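Local coordinates for translocator protein BipD (PDB 3NFT) that is required for invasion of epithelial cells and survival within host cells, and probably regulates type III secretion of the effectors BipB and BipC, at residues Ala73-Thr76 against Val77-Asp80; Asp80-Val83 against Ala84-His88; Thr148-Phe151 against Gln152-Asp156; Lys227-Lys230 against Met231-Ser234; Tyr272-Gln275 against Asn276-Asp280. One frame throughout, in Å; residues are numbered along the deposited sequence.

Contact 1 of 5, residues Ala73-Thr76 against Val77-Asp80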
loop_
_atom_site.group_PDB
_atom_site.type_symbol
_atom_site.label_atom_id
_atom_site.label_comp_id
_atom_site.label_asym_id
_atom_site.label_seq_id
_atom_site.Cartn_x
_atom_site.Cartn_y
_atom_site.Cartn_z
ATOM N N ALA A 73 -20.465 -41.463 4.128
ATOM C CA ALA A 73 -20.510 -40.034 4.269
ATOM C C ALA A 73 -21.706 -39.413 3.560
ATOM O O ALA A 73 -21.974 -39.716 2.398
ATOM C CB ALA A 73 -19.181 -39.412 3.700
ATOM N N ASN A 74 -22.366 -38.461 4.217
ATOM C CA ASN A 74 -23.349 -37.572 3.610
ATOM C C ASN A 74 -22.551 -36.498 2.904
ATOM O O ASN A 74 -22.037 -35.561 3.510
ATOM C CB ASN A 74 -24.293 -36.976 4.685
ATOM C CG ASN A 74 -25.261 -35.972 4.134
ATOM O OD1 ASN A 74 -25.251 -35.676 2.937
ATOM N ND2 ASN A 74 -26.133 -35.411 5.023
ATOM N N LEU A 75 -22.399 -36.655 1.596
ATOM C CA LEU A 75 -21.492 -35.761 0.868
ATOM C C LEU A 75 -22.028 -34.325 0.747
ATOM O O LEU A 75 -21.280 -33.401 0.420
ATOM C CB LEU A 75 -21.180 -36.329 -0.524
ATOM C CG LEU A 75 -20.570 -37.711 -0.554
ATOM C CD1 LEU A 75 -20.523 -38.228 -2.016
ATOM C CD2 LEU A 75 -19.168 -37.691 0.071
ATOM N N THR A 76 -23.326 -34.144 0.972
ATOM C CA THR A 76 -23.893 -32.806 0.878
ATOM C C THR A 76 -23.284 -31.844 1.911
ATOM O O THR A 76 -23.351 -30.627 1.713
ATOM C CB THR A 76 -25.418 -32.786 1.034
ATOM O OG1 THR A 76 -25.803 -33.020 2.406
ATOM C CG2 THR A 76 -26.068 -33.846 0.100
ATOM N N VAL A 77 -22.761 -32.364 3.021
ATOM C CA VAL A 77 -22.095 -31.499 3.977
ATOM C C VAL A 77 -20.896 -30.792 3.345
ATOM O O VAL A 77 -20.562 -29.645 3.639
ATOM C CB VAL A 77 -21.675 -32.340 5.216
ATOM C CG1 VAL A 77 -21.046 -31.476 6.297
ATOM C CG2 VAL A 77 -22.893 -33.145 5.766
ATOM N N PHE A 78 -20.209 -31.499 2.468
ATOM C CA PHE A 78 -19.108 -30.908 1.766
ATOM C C PHE A 78 -19.556 -29.859 0.757
ATOM O O PHE A 78 -18.893 -28.837 0.590
ATOM C CB PHE A 78 -18.293 -32.002 1.041
ATOM C CG PHE A 78 -17.702 -33.057 1.944
ATOM C CD1 PHE A 78 -18.505 -34.102 2.434
ATOM C CD2 PHE A 78 -16.369 -33.004 2.384
ATOM C CE1 PHE A 78 -18.019 -35.056 3.288
ATOM C CE2 PHE A 78 -15.870 -33.987 3.230
ATOM C CZ PHE A 78 -16.691 -35.015 3.690
ATOM N N ASP A 79 -20.666 -30.124 0.060
ATOM C CA ASP A 79 -21.275 -29.133 -0.815
ATOM C C ASP A 79 -21.627 -27.862 -0.060
ATOM O O ASP A 79 -21.331 -26.768 -0.511
ATOM C CB ASP A 79 -22.528 -29.674 -1.497
ATOM C CG ASP A 79 -22.250 -30.903 -2.346
ATOM O OD1 ASP A 79 -21.332 -30.842 -3.222
ATOM O OD2 ASP A 79 -22.947 -31.930 -2.132
ATOM N N ASP A 80 -22.203 -28.013 1.125
ATOM C CA ASP A 80 -22.609 -26.869 1.923
ATOM C C ASP A 80 -21.359 -26.031 2.236
ATOM O O ASP A 80 -21.408 -24.807 2.231
ATOM C CB ASP A 80 -23.212 -27.318 3.266
ATOM C CG ASP A 80 -24.602 -27.968 3.161
ATOM O OD1 ASP A 80 -25.305 -27.777 2.164
ATOM O OD2 ASP A 80 -25.006 -28.644 4.150
HETATM O O HOH W 1 -26.117 -31.075 4.292
#
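The ring of Phe78 sets an edge against the chain that leads into its helix: Leu75 O and Asn74 O both lie beside that edge, near the ring plane, with Leu75 O 3.5 Å from Phe78 CD1. Phe151 of helix 121-160 meets the same ring with the planes steeply inclined, and Ala50 and Glu53 of helix 41-56 touch it too. This is the N-terminal end of helix 76-103, and Asn74 caps it through an Asx turn: Asn74 OD1 accepts from Thr76 N at 3.1 Å and from Thr76 OG1 at 2.8 Å. Both donors come from the same face of the carboxamide plane, Thr76 N lying 40° out of it, and the pair of bonds should fix the rotation of the amide. With CG swung away from its own backbone N (chi1 176°), the Asn74 side chain reaches over the first turn and crosses Val77 at about a right angle, ND2 standing 4.0 Å from Val77 CG2. The first main-chain bonds, Val77 N to Asn74 O and both Phe78 N and Asp79 N to Leu75 O, are weak; Asp80 N to Thr76 O, at 2.9 Å, is the first sound one. Asp79 points back at the turn, its OD2 3.3 Å from Thr76 CA, while its OD1 is held by Gln152 on the neighbouring helix. Acidic groups so near a helix start probably suit its local positive potential. On the outer side a single water donates both to Thr76 OG1 (2.7 Å) and to Asp80 OD2 (2.7 Å).

Contact 2 of 5, residues Asp80-Val83 against Ala84-His88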
loop_
_atom_site.group_PDB
_atom_site.type_symbol
_atom_site.label_atom_id
_atom_site.label_comp_id
_atom_site.label_asym_id
_atom_site.label_seq_id
_atom_site.Cartn_x
_atom_site.Cartn_y
_atom_site.Cartn_z
ATOM N N ASP A 80 -22.203 -28.013 1.125
ATOM C CA ASP A 80 -22.609 -26.869 1.923
ATOM C C ASP A 80 -21.359 -26.031 2.236
ATOM O O ASP A 80 -21.408 -24.807 2.231
ATOM C CB ASP A 80 -23.212 -27.318 3.266
ATOM C CG ASP A 80 -24.602 -27.968 3.161
ATOM O OD1 ASP A 80 -25.305 -27.777 2.164
ATOM O OD2 ASP A 80 -25.006 -28.644 4.150
ATOM N N ALA A 81 -20.241 -26.694 2.555
ATOM C CA ALA A 81 -19.002 -25.960 2.863
ATOM C C ALA A 81 -18.485 -25.204 1.630
ATOM O O ALA A 81 -18.084 -24.061 1.716
ATOM C CB ALA A 81 -17.946 -26.866 3.401
ATOM N N ARG A 82 -18.469 -25.875 0.479
ATOM C CA ARG A 82 -18.009 -25.233 -0.745
ATOM C C ARG A 82 -18.871 -24.008 -1.072
ATOM O O ARG A 82 -18.347 -22.948 -1.445
ATOM C CB ARG A 82 -18.036 -26.237 -1.884
ATOM C CG ARG A 82 -16.976 -27.307 -1.690
ATOM C CD ARG A 82 -17.170 -28.479 -2.657
ATOM N NE ARG A 82 -17.198 -27.985 -4.025
ATOM C CZ ARG A 82 -17.738 -28.607 -5.058
ATOM N NH1 ARG A 82 -18.303 -29.801 -4.921
ATOM N NH2 ARG A 82 -17.667 -28.030 -6.252
ATOM N N VAL A 83 -20.181 -24.144 -0.937
ATOM C CA VAL A 83 -21.101 -23.028 -1.181
ATOM C C VAL A 83 -20.841 -21.843 -0.233
ATOM O O VAL A 83 -20.800 -20.663 -0.651
ATOM C CB VAL A 83 -22.561 -23.487 -1.059
ATOM C CG1 VAL A 83 -23.495 -22.283 -1.020
ATOM C CG2 VAL A 83 -22.899 -24.422 -2.228
ATOM N N ALA A 84 -20.595 -22.160 1.031
ATOM C CA ALA A 84 -20.370 -21.132 2.030
ATOM C C ALA A 84 -19.035 -20.418 1.797
ATOM O O ALA A 84 -18.940 -19.215 1.984
ATOM C CB ALA A 84 -20.438 -21.717 3.425
ATOM N N VAL A 85 -18.006 -21.148 1.346
ATOM C CA VAL A 85 -16.715 -20.551 1.113
ATOM C C VAL A 85 -16.830 -19.573 -0.064
ATOM O O VAL A 85 -16.313 -18.453 -0.010
ATOM C CB VAL A 85 -15.652 -21.609 0.827
ATOM C CG1 VAL A 85 -14.411 -20.974 0.285
ATOM C CG2 VAL A 85 -15.321 -22.416 2.118
ATOM N N ARG A 86 -17.514 -20.004 -1.126
ATOM C CA ARG A 86 -17.783 -19.138 -2.280
ATOM C C ARG A 86 -18.557 -17.888 -1.878
ATOM O O ARG A 86 -18.189 -16.775 -2.242
ATOM C CB ARG A 86 -18.578 -19.896 -3.353
ATOM C CG ARG A 86 -17.771 -20.901 -4.124
ATOM C CD ARG A 86 -18.467 -21.299 -5.460
ATOM N NE ARG A 86 -18.641 -22.754 -5.582
ATOM C CZ ARG A 86 -19.724 -23.436 -5.200
ATOM N NH1 ARG A 86 -20.769 -22.811 -4.666
ATOM N NH2 ARG A 86 -19.775 -24.760 -5.370
ATOM N N GLY A 87 -19.599 -18.063 -1.077
ATOM C CA GLY A 87 -20.430 -16.956 -0.684
ATOM C C GLY A 87 -19.688 -15.959 0.169
ATOM O O GLY A 87 -19.864 -14.749 0.045
ATOM N N HIS A 88 -18.847 -16.476 1.064
ATOM C CA HIS A 88 -18.059 -15.620 1.944
ATOM C C HIS A 88 -17.080 -14.766 1.134
ATOM O O HIS A 88 -16.902 -13.588 1.403
ATOM C CB HIS A 88 -17.281 -16.452 2.949
ATOM C CG HIS A 88 -16.698 -15.639 4.055
ATOM N ND1 HIS A 88 -15.347 -15.570 4.327
ATOM C CD2 HIS A 88 -17.306 -14.824 4.946
ATOM C CE1 HIS A 88 -15.158 -14.753 5.355
ATOM N NE2 HIS A 88 -16.333 -14.297 5.748
#
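Arg82 and Arg86, one turn apart, run side by side and point the same way, and their charged ends come close: Arg82 NH2 to Arg86 NH2 is 4.0 Å. The guanidinium planes stand 76° apart, with Arg82 NH2 at the edge of the Arg86 group and in its plane. Glu145 of helix 121-160, salt-bridged to Arg82 NH2 and in a long, weak ion pair with Arg86 NE, probably eases the proximity of the two charges. Arg82 NH1 is taken by Gln152, so this guanidinium is tied down at several points. The Arg86 chain bends at its third torsion (chi3 -126°), which folds the guanidinium back along the helix and brings one face over Arg82 O, 3.9 Å above the plane and off toward the rim. Its NH1 ends up 3.6 Å from Val83 CG2, at an outer side of the turn.

The backbone bonds are those of a regular alpha-helix, Arg86 N to Arg82 O being the straightest at 170° and Gly87 N to Val83 O among the shorter at 2.9 Å. They belong to the N-terminal half of helix 76-103, which packs against helix 41-56 and against helices 121-160 and 244-295, the two long helices of the predicted coiled coil.

Methyls also make van der Waals contacts with carbonyls one turn back: Val85 CG2 lies 3.2 Å from Ala81 O, and Ala84 CB 3.5 Å from Asp80 O. The apolar contacts of Val85 are with Leu47, Val144 and Tyr272 of the three surrounding helices.

Contact 3 of 5, residues Thr148-Phe151 against Gln152-Asp156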
loop_
_atom_site.group_PDB
_atom_site.type_symbol
_atom_site.label_atom_id
_atom_site.label_comp_id
_atom_site.label_asym_id
_atom_site.label_seq_id
_atom_site.Cartn_x
_atom_site.Cartn_y
_atom_site.Cartn_z
ATOM N N THR A 148 -11.525 -28.815 -0.813
ATOM C CA THR A 148 -12.739 -29.392 -0.261
ATOM C C THR A 148 -13.377 -30.358 -1.260
ATOM O O THR A 148 -13.933 -31.381 -0.880
ATOM C CB THR A 148 -13.734 -28.307 0.203
ATOM O OG1 THR A 148 -13.076 -27.461 1.169
ATOM C CG2 THR A 148 -14.986 -28.934 0.823
ATOM N N LYS A 149 -13.295 -30.038 -2.551
ATOM C CA LYS A 149 -13.736 -30.998 -3.549
ATOM C C LYS A 149 -12.948 -32.303 -3.496
ATOM O O LYS A 149 -13.508 -33.407 -3.586
ATOM C CB LYS A 149 -13.638 -30.366 -4.933
ATOM C CG LYS A 149 -13.996 -31.309 -6.024
ATOM C CD LYS A 149 -15.441 -31.734 -6.051
ATOM C CE LYS A 149 -15.780 -32.288 -7.445
ATOM N NZ LYS A 149 -17.004 -33.098 -7.455
ATOM N N TYR A 150 -11.633 -32.190 -3.370
ATOM C CA TYR A 150 -10.779 -33.354 -3.142
ATOM C C TYR A 150 -11.213 -34.162 -1.931
ATOM O O TYR A 150 -11.382 -35.370 -1.982
ATOM C CB TYR A 150 -9.352 -32.892 -2.976
ATOM C CG TYR A 150 -8.385 -33.815 -2.252
ATOM C CD1 TYR A 150 -8.067 -35.086 -2.743
ATOM C CD2 TYR A 150 -7.729 -33.395 -1.118
ATOM C CE1 TYR A 150 -7.155 -35.881 -2.106
ATOM C CE2 TYR A 150 -6.810 -34.196 -0.462
ATOM C CZ TYR A 150 -6.520 -35.448 -0.960
ATOM O OH TYR A 150 -5.585 -36.230 -0.329
ATOM N N PHE A 151 -11.408 -33.440 -0.828
ATOM C CA PHE A 151 -11.781 -34.034 0.463
ATOM C C PHE A 151 -13.096 -34.791 0.298
ATOM O O PHE A 151 -13.223 -35.909 0.767
ATOM C CB PHE A 151 -11.876 -32.889 1.474
ATOM C CG PHE A 151 -11.903 -33.287 2.931
ATOM C CD1 PHE A 151 -11.028 -34.220 3.461
ATOM C CD2 PHE A 151 -12.764 -32.597 3.800
ATOM C CE1 PHE A 151 -11.009 -34.506 4.826
ATOM C CE2 PHE A 151 -12.736 -32.858 5.157
ATOM C CZ PHE A 151 -11.874 -33.813 5.670
ATOM N N GLN A 152 -14.048 -34.159 -0.406
ATOM C CA GLN A 152 -15.324 -34.736 -0.755
ATOM C C GLN A 152 -15.186 -35.986 -1.584
ATOM O O GLN A 152 -15.862 -36.980 -1.347
ATOM C CB GLN A 152 -16.216 -33.700 -1.454
ATOM C CG GLN A 152 -17.639 -34.113 -1.776
ATOM C CD GLN A 152 -18.453 -32.938 -2.324
ATOM O OE1 GLN A 152 -17.906 -31.879 -2.632
ATOM N NE2 GLN A 152 -19.750 -33.099 -2.423
ATOM N N SER A 153 -14.292 -35.945 -2.571
ATOM C CA SER A 153 -14.136 -37.079 -3.473
ATOM C C SER A 153 -13.520 -38.277 -2.740
ATOM O O SER A 153 -13.829 -39.427 -3.044
ATOM C CB SER A 153 -13.295 -36.689 -4.700
ATOM O OG SER A 153 -11.935 -36.493 -4.367
ATOM N N VAL A 154 -12.678 -38.008 -1.734
ATOM C CA VAL A 154 -12.110 -39.065 -0.890
ATOM C C VAL A 154 -13.214 -39.656 -0.003
ATOM O O VAL A 154 -13.367 -40.848 0.104
ATOM C CB VAL A 154 -10.912 -38.566 -0.080
ATOM C CG1 VAL A 154 -10.407 -39.640 0.881
ATOM C CG2 VAL A 154 -9.762 -38.089 -0.995
ATOM N N ALA A 155 -14.047 -38.796 0.570
ATOM C CA ALA A 155 -15.210 -39.303 1.310
ATOM C C ALA A 155 -16.137 -40.153 0.468
ATOM O O ALA A 155 -16.661 -41.165 0.928
ATOM C CB ALA A 155 -15.957 -38.139 1.972
ATOM N N ASP A 156 -16.318 -39.751 -0.793
ATOM C CA ASP A 156 -17.182 -40.438 -1.731
ATOM C C ASP A 156 -16.600 -41.837 -2.005
ATOM O O ASP A 156 -17.281 -42.844 -1.878
ATOM C CB ASP A 156 -17.249 -39.607 -3.017
ATOM C CG ASP A 156 -18.333 -40.046 -3.984
ATOM O OD1 ASP A 156 -19.062 -41.028 -3.763
ATOM O OD2 ASP A 156 -18.439 -39.355 -5.034
#
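Helix 121-160, one of the two long helices of the predicted coiled coil, passes through the bundle here, and Tyr150, Gln152, Ser153 and Val154 carry the contact between successive turns. Tyr150 and Val154 lie alongside each other and point the same way. The ring is met obliquely by one methyl, Val154 CG2, which stands 3.6 Å from Tyr150 CE1; Ile261 of helix 244-295 covers the same two side chains. That methyl is turned to the ring because the other branch, CG1, takes the place opposite the backbone N (chi1 175°).

Tyr150 O takes Val154 N and, in the conformer given, Ser153 OG. Val154 N binds it at 2.9 Å, nearly along the C=O axis, while Ser153 OG donates to it at 2.7 Å from well off that axis, with a C=O...OG angle of 119°. The serine is modelled in two conformers, so the second bond describes one of them. A serine hydroxyl bonding back to a carbonyl of the preceding turn is common in helices.

The Gln152 chain is extended beyond CG and crosses to helix 76-103, its CB passing 3.3 Å from Thr148 O. Asp79 and Arg82 take up the two ends of its carboxamide, which is thereby satisfied although the residue is buried, and its rotation should be fixed. Lys149 CD comes within 4.2 Å of Gln152 OE1. Phe151 faces inward and stacks on Phe54 of helix 41-56. Ala155 CB sits 3.7 Å from Phe151 O, one turn back.

Contact 4 of 5, residues Lys227-Lys230 against Met231-Ser234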
loop_
_atom_site.group_PDB
_atom_site.type_symbol
_atom_site.label_atom_id
_atom_site.label_comp_id
_atom_site.label_asym_id
_atom_site.label_seq_id
_atom_site.Cartn_x
_atom_site.Cartn_y
_atom_site.Cartn_z
ATOM N N LYS A 227 -1.129 -39.936 -0.483
ATOM C CA LYS A 227 -1.928 -40.731 0.460
ATOM C C LYS A 227 -2.900 -41.648 -0.295
ATOM O O LYS A 227 -3.116 -42.784 0.100
ATOM C CB LYS A 227 -2.678 -39.821 1.454
ATOM C CG LYS A 227 -1.751 -39.173 2.464
ATOM C CD LYS A 227 -1.499 -37.710 2.252
ATOM C CE LYS A 227 -0.372 -37.185 3.147
ATOM N NZ LYS A 227 -0.177 -35.693 3.170
ATOM N N LEU A 228 -3.495 -41.145 -1.377
ATOM C CA LEU A 228 -4.379 -41.979 -2.183
ATOM C C LEU A 228 -3.632 -43.157 -2.801
ATOM O O LEU A 228 -4.166 -44.246 -2.889
ATOM C CB LEU A 228 -5.051 -41.151 -3.271
ATOM C CG LEU A 228 -6.134 -40.168 -2.806
ATOM C CD1 LEU A 228 -6.527 -39.221 -3.938
ATOM C CD2 LEU A 228 -7.309 -40.934 -2.209
ATOM N N ILE A 229 -2.407 -42.904 -3.261
ATOM C CA ILE A 229 -1.537 -43.975 -3.785
ATOM C C ILE A 229 -1.245 -45.035 -2.724
ATOM O O ILE A 229 -1.347 -46.229 -2.980
ATOM C CB ILE A 229 -0.251 -43.369 -4.330
ATOM C CG1 ILE A 229 -0.575 -42.607 -5.616
ATOM C CG2 ILE A 229 0.805 -44.489 -4.525
ATOM C CD1 ILE A 229 0.595 -41.766 -6.179
ATOM N N LYS A 230 -0.948 -44.598 -1.512
ATOM C CA LYS A 230 -0.675 -45.527 -0.413
ATOM C C LYS A 230 -1.925 -46.347 -0.105
ATOM O O LYS A 230 -1.850 -47.548 0.109
ATOM C CB LYS A 230 -0.120 -44.814 0.836
ATOM C CG LYS A 230 1.329 -44.403 0.680
ATOM C CD LYS A 230 1.831 -43.565 1.807
ATOM C CE LYS A 230 3.244 -43.035 1.512
ATOM N NZ LYS A 230 4.154 -44.077 0.970
ATOM N N MET A 231 -3.094 -45.693 -0.111
ATOM C CA MET A 231 -4.364 -46.409 0.068
ATOM C C MET A 231 -4.584 -47.440 -1.049
ATOM O O MET A 231 -4.870 -48.602 -0.797
ATOM C CB MET A 231 -5.515 -45.406 0.086
ATOM C CG MET A 231 -5.644 -44.590 1.344
ATOM S SD MET A 231 -6.944 -43.358 1.072
ATOM C CE MET A 231 -7.620 -43.169 2.684
ATOM N N ARG A 232 -4.402 -46.997 -2.281
ATOM C CA ARG A 232 -4.530 -47.902 -3.433
ATOM C C ARG A 232 -3.588 -49.109 -3.326
ATOM O O ARG A 232 -3.993 -50.273 -3.520
ATOM C CB ARG A 232 -4.255 -47.154 -4.744
ATOM C CG ARG A 232 -4.637 -47.908 -5.997
ATOM C CD ARG A 232 -3.977 -47.268 -7.231
ATOM N NE ARG A 232 -2.522 -47.302 -7.072
ATOM C CZ ARG A 232 -1.651 -46.453 -7.620
ATOM N NH1 ARG A 232 -2.058 -45.450 -8.394
ATOM N NH2 ARG A 232 -0.358 -46.590 -7.346
ATOM N N ASP A 233 -2.320 -48.836 -3.032
ATOM C CA ASP A 233 -1.311 -49.904 -2.978
ATOM C C ASP A 233 -1.452 -50.845 -1.786
ATOM O O ASP A 233 -0.853 -51.930 -1.779
ATOM C CB ASP A 233 0.090 -49.312 -2.948
ATOM C CG ASP A 233 0.470 -48.628 -4.227
ATOM O OD1 ASP A 233 1.488 -47.901 -4.170
ATOM O OD2 ASP A 233 -0.214 -48.787 -5.280
ATOM N N SER A 234 -2.275 -50.478 -0.802
ATOM C CA SER A 234 -2.517 -51.344 0.347
ATOM C C SER A 234 -3.455 -52.510 0.045
ATOM O O SER A 234 -3.548 -53.448 0.831
ATOM C CB SER A 234 -3.083 -50.546 1.535
ATOM O OG SER A 234 -4.443 -50.173 1.312
#
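Torsions of Ile229 and Arg232 arrange the outer side of this turn: Ile229 holds CG2 opposite its backbone N (chi1 -71°), and Arg232, extended at chi1 (-168°), bends at chi3 (60°) so that its guanidinium comes back alongside. The methyl Ile229 CG2 then lies 3.7 Å from Arg232 NH2 and 3.5 Å from Asp233 OD1, three side chains running together and pointing the same way. They belong to the last turns of helix 226-233, a short helix packed on helix 177-189 and the long helices. Arg232 grips its neighbour side-on, NE and NH2 both going to the single atom Asp233 OD2. The NH2 bond is the shorter at 3.0 Å and comes in on the syn side; Asp233 OD2 lies almost in the guanidinium plane, while both nitrogens approach it from one face of the carboxylate. NH1 turns elsewhere, to Gln185 of helix 177-189.

A carboxylate near a helix C-terminus faces the partial negative charge of the carbonyls, and OD1 does lie close to Ile229 O, acceptor beside acceptor; the arginine probably offsets this. On the inward side Leu228 and Met231 cross at a slant, Leu228 CD2 meeting Met231 SD at 4.1 Å. The thioether chain starts over the preceding turn, CG 3.3 Å from Lys227 O, and Met158 of helix 121-160 packs against it.

At Ser234 the bonding changes: its N makes a weak bond to Lys230 O and a backbone bond to Met231 O. Ser234 OG, which also bonds Trp250 NE1, donates to that same Met231 O at 2.7 Å.

Contact 5 of 5, residues Tyr272-Gln275 against Asn276-Asp280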
loop_
_atom_site.group_PDB
_atom_site.type_symbol
_atom_site.label_atom_id
_atom_site.label_comp_id
_atom_site.label_asym_id
_atom_site.label_seq_id
_atom_site.Cartn_x
_atom_site.Cartn_y
_atom_site.Cartn_z
ATOM N N TYR A 272 -7.026 -21.063 6.442
ATOM C CA TYR A 272 -8.126 -20.305 5.868
ATOM C C TYR A 272 -8.772 -19.414 6.955
ATOM O O TYR A 272 -9.080 -18.259 6.714
ATOM C CB TYR A 272 -9.138 -21.276 5.281
ATOM C CG TYR A 272 -10.434 -20.664 4.874
ATOM C CD1 TYR A 272 -10.515 -19.756 3.814
ATOM C CD2 TYR A 272 -11.613 -20.985 5.540
ATOM C CE1 TYR A 272 -11.740 -19.184 3.450
ATOM C CE2 TYR A 272 -12.827 -20.430 5.164
ATOM C CZ TYR A 272 -12.891 -19.539 4.118
ATOM O OH TYR A 272 -14.089 -18.954 3.766
ATOM N N SER A 273 -8.970 -19.969 8.140
ATOM C CA SER A 273 -9.497 -19.194 9.265
ATOM C C SER A 273 -8.601 -17.998 9.617
ATOM O O SER A 273 -9.093 -16.913 9.922
ATOM C CB SER A 273 -9.695 -20.109 10.471
ATOM O OG SER A 273 -10.628 -21.127 10.156
ATOM N N HIS A 274 -7.287 -18.198 9.577
ATOM C CA HIS A 274 -6.332 -17.106 9.757
ATOM C C HIS A 274 -6.478 -16.036 8.666
ATOM O O HIS A 274 -6.461 -14.833 8.958
ATOM C CB HIS A 274 -4.887 -17.617 9.841
ATOM C CG HIS A 274 -3.882 -16.524 9.984
ATOM N ND1 HIS A 274 -3.086 -16.105 8.937
ATOM C CD2 HIS A 274 -3.565 -15.737 11.039
ATOM C CE1 HIS A 274 -2.300 -15.127 9.354
ATOM N NE2 HIS A 274 -2.577 -14.880 10.621
ATOM N N GLN A 275 -6.669 -16.454 7.418
ATOM C CA GLN A 275 -6.945 -15.522 6.346
ATOM C C GLN A 275 -8.222 -14.726 6.606
ATOM O O GLN A 275 -8.242 -13.529 6.382
ATOM C CB GLN A 275 -7.014 -16.242 4.971
ATOM C CG GLN A 275 -7.940 -15.657 3.888
ATOM C CD GLN A 275 -7.539 -14.289 3.407
ATOM O OE1 GLN A 275 -6.362 -13.878 3.529
ATOM N NE2 GLN A 275 -8.508 -13.557 2.838
ATOM N N ASN A 276 -9.270 -15.390 7.077
ATOM C CA ASN A 276 -10.513 -14.697 7.380
ATOM C C ASN A 276 -10.339 -13.695 8.515
ATOM O O ASN A 276 -10.920 -12.633 8.482
ATOM C CB ASN A 276 -11.606 -15.693 7.725
ATOM C CG ASN A 276 -12.205 -16.357 6.491
ATOM O OD1 ASN A 276 -12.106 -15.826 5.375
ATOM N ND2 ASN A 276 -12.930 -17.467 6.702
ATOM N N SER A 277 -9.544 -14.048 9.526
ATOM C CA SER A 277 -9.172 -13.117 10.590
ATOM C C SER A 277 -8.409 -11.919 10.026
ATOM O O SER A 277 -8.712 -10.770 10.351
ATOM C CB SER A 277 -8.371 -13.843 11.675
ATOM O OG SER A 277 -7.939 -12.938 12.674
ATOM N N ASN A 278 -7.426 -12.187 9.149
ATOM C CA ASN A 278 -6.701 -11.114 8.460
ATOM C C ASN A 278 -7.635 -10.192 7.659
ATOM O O ASN A 278 -7.443 -8.971 7.631
ATOM C CB ASN A 278 -5.615 -11.681 7.540
ATOM C CG ASN A 278 -4.361 -12.110 8.297
ATOM O OD1 ASN A 278 -4.190 -11.791 9.482
ATOM N ND2 ASN A 278 -3.438 -12.788 7.595
ATOM N N PHE A 279 -8.656 -10.760 7.019
ATOM C CA PHE A 279 -9.603 -9.947 6.283
ATOM C C PHE A 279 -10.366 -9.012 7.231
ATOM O O PHE A 279 -10.482 -7.817 6.984
ATOM C CB PHE A 279 -10.618 -10.776 5.498
ATOM C CG PHE A 279 -11.669 -9.934 4.855
ATOM C CD1 PHE A 279 -11.480 -9.394 3.584
ATOM C CD2 PHE A 279 -12.850 -9.642 5.524
ATOM C CE1 PHE A 279 -12.442 -8.591 2.995
ATOM C CE2 PHE A 279 -13.821 -8.828 4.913
ATOM C CZ PHE A 279 -13.595 -8.292 3.671
ATOM N N ASP A 280 -10.873 -9.577 8.312
ATOM C CA ASP A 280 -11.594 -8.768 9.296
ATOM C C ASP A 280 -10.712 -7.619 9.810
ATOM O O ASP A 280 -11.171 -6.476 9.938
ATOM C CB ASP A 280 -12.079 -9.652 10.430
ATOM C CG ASP A 280 -13.219 -10.568 10.015
ATOM O OD1 ASP A 280 -13.682 -11.357 10.874
ATOM O OD2 ASP A 280 -13.692 -10.484 8.853
HETATM O O HOH W 2 -11.094 -15.263 2.786
HETATM O O HOH W 3 -4.131 -13.918 5.047
#
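From Tyr272 to Phe279 the backbone is unbroken alpha-helix, Asn276 N binding Tyr272 O, Asn278 N binding His274 O and Phe279 N binding Gln275 O, within helix 244-295 and its predicted coiled coil. Two asparagines bring steeply tilted amides over rings one turn back. Asn276 ND2 stands 3.2 Å above one face of the Tyr272 ring, off toward the rim and 3.3 Å from both CZ and CE2, with ring and amide planes 68° apart. Its side chain leans back toward the start of the helix (chi1 -78°), which puts the amide over the phenol. Glu44 of helix 41-56 accepts from the same ND2.

Asn278 repeats the pattern on a more outward side: its CG lies over a face of the His274 imidazole, the planes 70° apart, and ND2 comes 3.1 Å from His274 CE1. That ND2 also bonds Asp120 of the second subunit, which this side of the helix meets.

Gln275, bent at chi2, reaches both asparagines through water. Its NE2 gives to a water (3.1 Å) that donates to Asn276 OD1 (2.8 Å), and its OE1 receives from a second water (2.7 Å) to which Asn278 ND2 donates (2.9 Å). The two water bridges are consistent with the modelled glutamine amide. The chemistry implies a polar patch whose amides pair with water, Glu44 and Asp120 of the second subunit, and also pack on rings.

Each contact spans about two turns of one helix, contact 1 including the lead-in loop, so none closes a long loop, and none nests within or crosses another. Contact 1 starts helix 76-103, and contact 2 carries on along it, sharing Asp80. Contact 3 comes next, on helix 121-160, and both earlier contacts meet it through Gln152: Asp79 reaches it from contact 1, Arg82 from contact 2. Contact 4, on helix 226-233, touches contact 3 where Leu228 meets Tyr150 and Val154. Contact 5, just past the middle of helix 244-295, comes back to contact 2 at Val85 and His88. Contacts 4 and 5 lie on opposite sides of the chain's centre, about 34 Å apart between centres.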